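Local coordinates for protein transcriptional regulator KdgR (Pseudomonas aeruginosa, PDB 5Y6I) that probably binds DNA as a dimeric transcription factor of the IclR family, through a winged helix-turn-helix domain, at residues 27-32 and 63-68. Sequence-based numbering, arbitrary orientation.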
ATOM      1  N   LYS A  27      15.686   9.809  -4.233  1.00 64.56           N
ATOM      2  CA  LYS A  27      15.170   9.600  -2.892  1.00 61.00           C
ATOM      3  C   LYS A  27      14.927  10.928  -2.192  1.00 61.24           C
ATOM      4  O   LYS A  27      13.984  11.063  -1.404  1.00 70.63           O
ATOM      5  CB  LYS A  27      16.146   8.729  -2.090  1.00 66.40           C
ATOM      6  CG  LYS A  27      15.784   8.563  -0.626  1.00 71.94           C
ATOM      7  CD  LYS A  27      16.977   8.148   0.223  1.00 84.20           C
ATOM      8  CE  LYS A  27      17.385   6.708  -0.052  1.00 89.44           C
ATOM      9  NZ  LYS A  27      18.366   6.186   0.949  1.00 92.80           N
ATOM     10  N   ALA A  28      15.762  11.918  -2.450  1.00 55.80           N
ATOM     11  CA  ALA A  28      15.541  13.196  -1.787  1.00 61.72           C
ATOM     12  C   ALA A  28      14.498  14.053  -2.485  1.00 67.33           C
ATOM     13  O   ALA A  28      13.901  14.923  -1.844  1.00 72.06           O
ATOM     14  CB  ALA A  28      16.836  13.980  -1.702  1.00 56.42           C
ATOM     15  N   LEU A  29      14.292  13.847  -3.784  1.00 66.42           N
ATOM     16  CA  LEU A  29      13.193  14.505  -4.475  1.00 65.36           C
ATOM     17  C   LEU A  29      11.860  14.041  -3.895  1.00 65.35           C
ATOM     18  O   LEU A  29      11.001  14.864  -3.560  1.00 60.40           O
ATOM     19  CB  LEU A  29      13.299  14.223  -5.978  1.00 59.98           C
ATOM     20  CG  LEU A  29      12.456  14.942  -7.033  1.00 68.57           C
ATOM     21  CD1 LEU A  29      12.910  16.378  -7.242  1.00 70.38           C
ATOM     22  CD2 LEU A  29      12.501  14.186  -8.360  1.00 68.06           C
ATOM     23  N   ALA A  30      11.697  12.724  -3.713  1.00 71.05           N
ATOM     24  CA  ALA A  30      10.490  12.189  -3.082  1.00 67.76           C
ATOM     25  C   ALA A  30      10.295  12.755  -1.679  1.00 73.23           C
ATOM     26  O   ALA A  30       9.169  13.064  -1.269  1.00 78.55           O
ATOM     27  CB  ALA A  30      10.568  10.665  -3.028  1.00 59.73           C
ATOM     28  N   GLU A  31      11.384  12.837  -0.941  1.00 74.42           N
ATOM     29  CA  GLU A  31      11.361  13.365   0.399  1.00 74.36           C
ATOM     30  C   GLU A  31      10.960  14.818   0.402  1.00 74.85           C
ATOM     31  O   GLU A  31      10.439  15.310   1.375  1.00 69.62           O
ATOM     32  CB  GLU A  31      12.734  13.228   1.038  1.00 79.64           C
ATOM     33  CG  GLU A  31      12.913  11.975   1.857  1.00 84.28           C
ATOM     34  CD  GLU A  31      14.277  11.876   2.489  1.00 95.75           C
ATOM     35  OE1 GLU A  31      15.064  11.027   2.057  1.00 98.56           O
ATOM     36  OE2 GLU A  31      14.560  12.631   3.437  1.00102.90           O
ATOM     37  N   LEU A  32      11.171  15.512  -0.702  1.00 80.09           N
ATOM     38  CA  LEU A  32      10.841  16.916  -0.752  1.00 79.11           C
ATOM     39  C   LEU A  32       9.466  17.201  -1.274  1.00 80.44           C
ATOM     40  O   LEU A  32       9.283  17.860  -2.262  1.00 84.41           O
ATOM     41  CB  LEU A  32      11.914  17.732  -1.465  1.00 77.53           C
ATOM     42  CG  LEU A  32      13.217  17.897  -0.673  1.00 75.14           C
ATOM     43  CD1 LEU A  32      14.290  18.572  -1.484  1.00 70.11           C
ATOM     44  CD2 LEU A  32      13.034  18.650   0.621  1.00 74.93           C
ATOM     45  N   GLY A  63      12.369  10.037 -17.295  1.00 76.18           N
ATOM     46  CA  GLY A  63      11.011  10.114 -16.810  1.00 73.36           C
ATOM     47  C   GLY A  63      10.870  10.015 -15.309  1.00 73.64           C
ATOM     48  O   GLY A  63       9.747  10.134 -14.802  1.00 78.00           O
ATOM     49  N   PHE A  64      11.965   9.794 -14.582  1.00 67.37           N
ATOM     50  CA  PHE A  64      11.901   9.653 -13.138  1.00 70.42           C
ATOM     51  C   PHE A  64      11.679  10.983 -12.437  1.00 72.15           C
ATOM     52  O   PHE A  64      11.324  10.989 -11.250  1.00 75.10           O
ATOM     53  CB  PHE A  64      13.173   8.956 -12.619  1.00 66.63           C
ATOM     54  CG  PHE A  64      13.084   7.441 -12.644  1.00 61.36           C
ATOM     55  CD1 PHE A  64      13.434   6.735 -13.767  1.00 63.69           C
ATOM     56  CD2 PHE A  64      12.624   6.740 -11.551  1.00 62.09           C
ATOM     57  CE1 PHE A  64      13.334   5.358 -13.801  1.00 64.60           C
ATOM     58  CE2 PHE A  64      12.521   5.361 -11.582  1.00 62.76           C
ATOM     59  CZ  PHE A  64      12.882   4.672 -12.718  1.00 61.72           C
ATOM     60  N   ALA A  65      11.836  12.097 -13.154  1.00 70.74           N
ATOM     61  CA  ALA A  65      11.562  13.415 -12.601  1.00 67.00           C
ATOM     62  C   ALA A  65      11.004  14.311 -13.697  1.00 75.77           C
ATOM     63  O   ALA A  65      11.161  14.037 -14.892  1.00 88.87           O
ATOM     64  CB  ALA A  65      12.813  14.028 -11.972  1.00 56.52           C
ATOM     65  N   VAL A  66      10.335  15.388 -13.278  1.00 70.73           N
ATOM     66  CA  VAL A  66       9.821  16.398 -14.199  1.00 69.70           C
ATOM     67  C   VAL A  66      10.070  17.773 -13.596  1.00 71.11           C
ATOM     68  O   VAL A  66      10.308  17.921 -12.397  1.00 74.37           O
ATOM     69  CB  VAL A  66       8.311  16.213 -14.516  1.00 70.64           C
ATOM     70  CG1 VAL A  66       8.101  15.035 -15.453  1.00 71.59           C
ATOM     71  CG2 VAL A  66       7.498  16.013 -13.227  1.00 61.52           C
ATOM     72  N   GLN A  67      10.010  18.783 -14.454  1.00 73.53           N
ATOM     73  CA  GLN A  67      10.138  20.176 -14.059  1.00 72.54           C
ATOM     74  C   GLN A  67       8.868  20.876 -14.531  1.00 77.10           C
ATOM     75  O   GLN A  67       8.493  20.748 -15.700  1.00 79.11           O
ATOM     76  CB  GLN A  67      11.406  20.802 -14.667  1.00 70.60           C
ATOM     77  CG  GLN A  67      11.760  22.171 -14.101  1.00 70.98           C
ATOM     78  CD  GLN A  67      13.095  22.729 -14.605  1.00 75.37           C
ATOM     79  OE1 GLN A  67      13.677  23.632 -13.991  1.00 73.35           O
ATOM     80  NE2 GLN A  67      13.578  22.204 -15.731  1.00 80.12           N
ATOM     81  N   ASP A  68       8.176  21.556 -13.619  1.00 81.66           N
ATOM     82  CA  ASP A  68       6.879  22.132 -13.953  1.00 85.51           C
ATOM     83  C   ASP A  68       7.062  23.322 -14.880  1.00 89.36           C
ATOM     84  O   ASP A  68       8.034  24.071 -14.766  1.00 96.48           O
ATOM     85  CB  ASP A  68       6.120  22.549 -12.694  1.00 87.80           C
ATOM     86  CG  ASP A  68       4.767  23.188 -13.005  1.00 99.82           C
ATOM     87  OD1 ASP A  68       4.740  24.374 -13.402  1.00106.50           O
ATOM     88  OD2 ASP A  68       3.730  22.506 -12.856  1.00101.32           O
TER
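With chi1 at -169°, Leu29 holds CG anti to its own backbone nitrogen, and chi2 of 73°, measured to CD1, leaves CD2 extended, roughly anti to CA, facing the methyl of Ala65. The two residues join helix 18-31 to strand 65-67, the first strand of the beta hairpin that forms the wing in the winged helix-turn-helix domain of IclR-type regulators. Leu29 CD2 lies 3.6 Å from Ala65 CB, a van der Waals contact between methyl groups. The CB bonds of both residues point toward the other segment, yet their CA atoms remain 8.4 Å apart; the extended leucine reaches nearly halfway across, and the alanine methyl meets it from the other side. No hydrogen bond crosses, and the 68 Å² buried in total marks a small, essentially apolar junction. Leu29 also packs on Leu41 of helix 38-45 and on Tyr74 and Leu76 of the second wing strand, which places it in the core between helices and wing.

Gly63, just past helix 49-61, closes it in a Schellman motif, its phi of 77° turning the chain toward the wing strand. The Phe64 ring leads away from Leu29 to pack on Val83 of helix 78-88 and on Thr23 of the second subunit. What Phe64 offers the leucine is instead its backbone carbonyl, whose O atom lies at the margin of contact, 4.5 Å from Leu29 CD2.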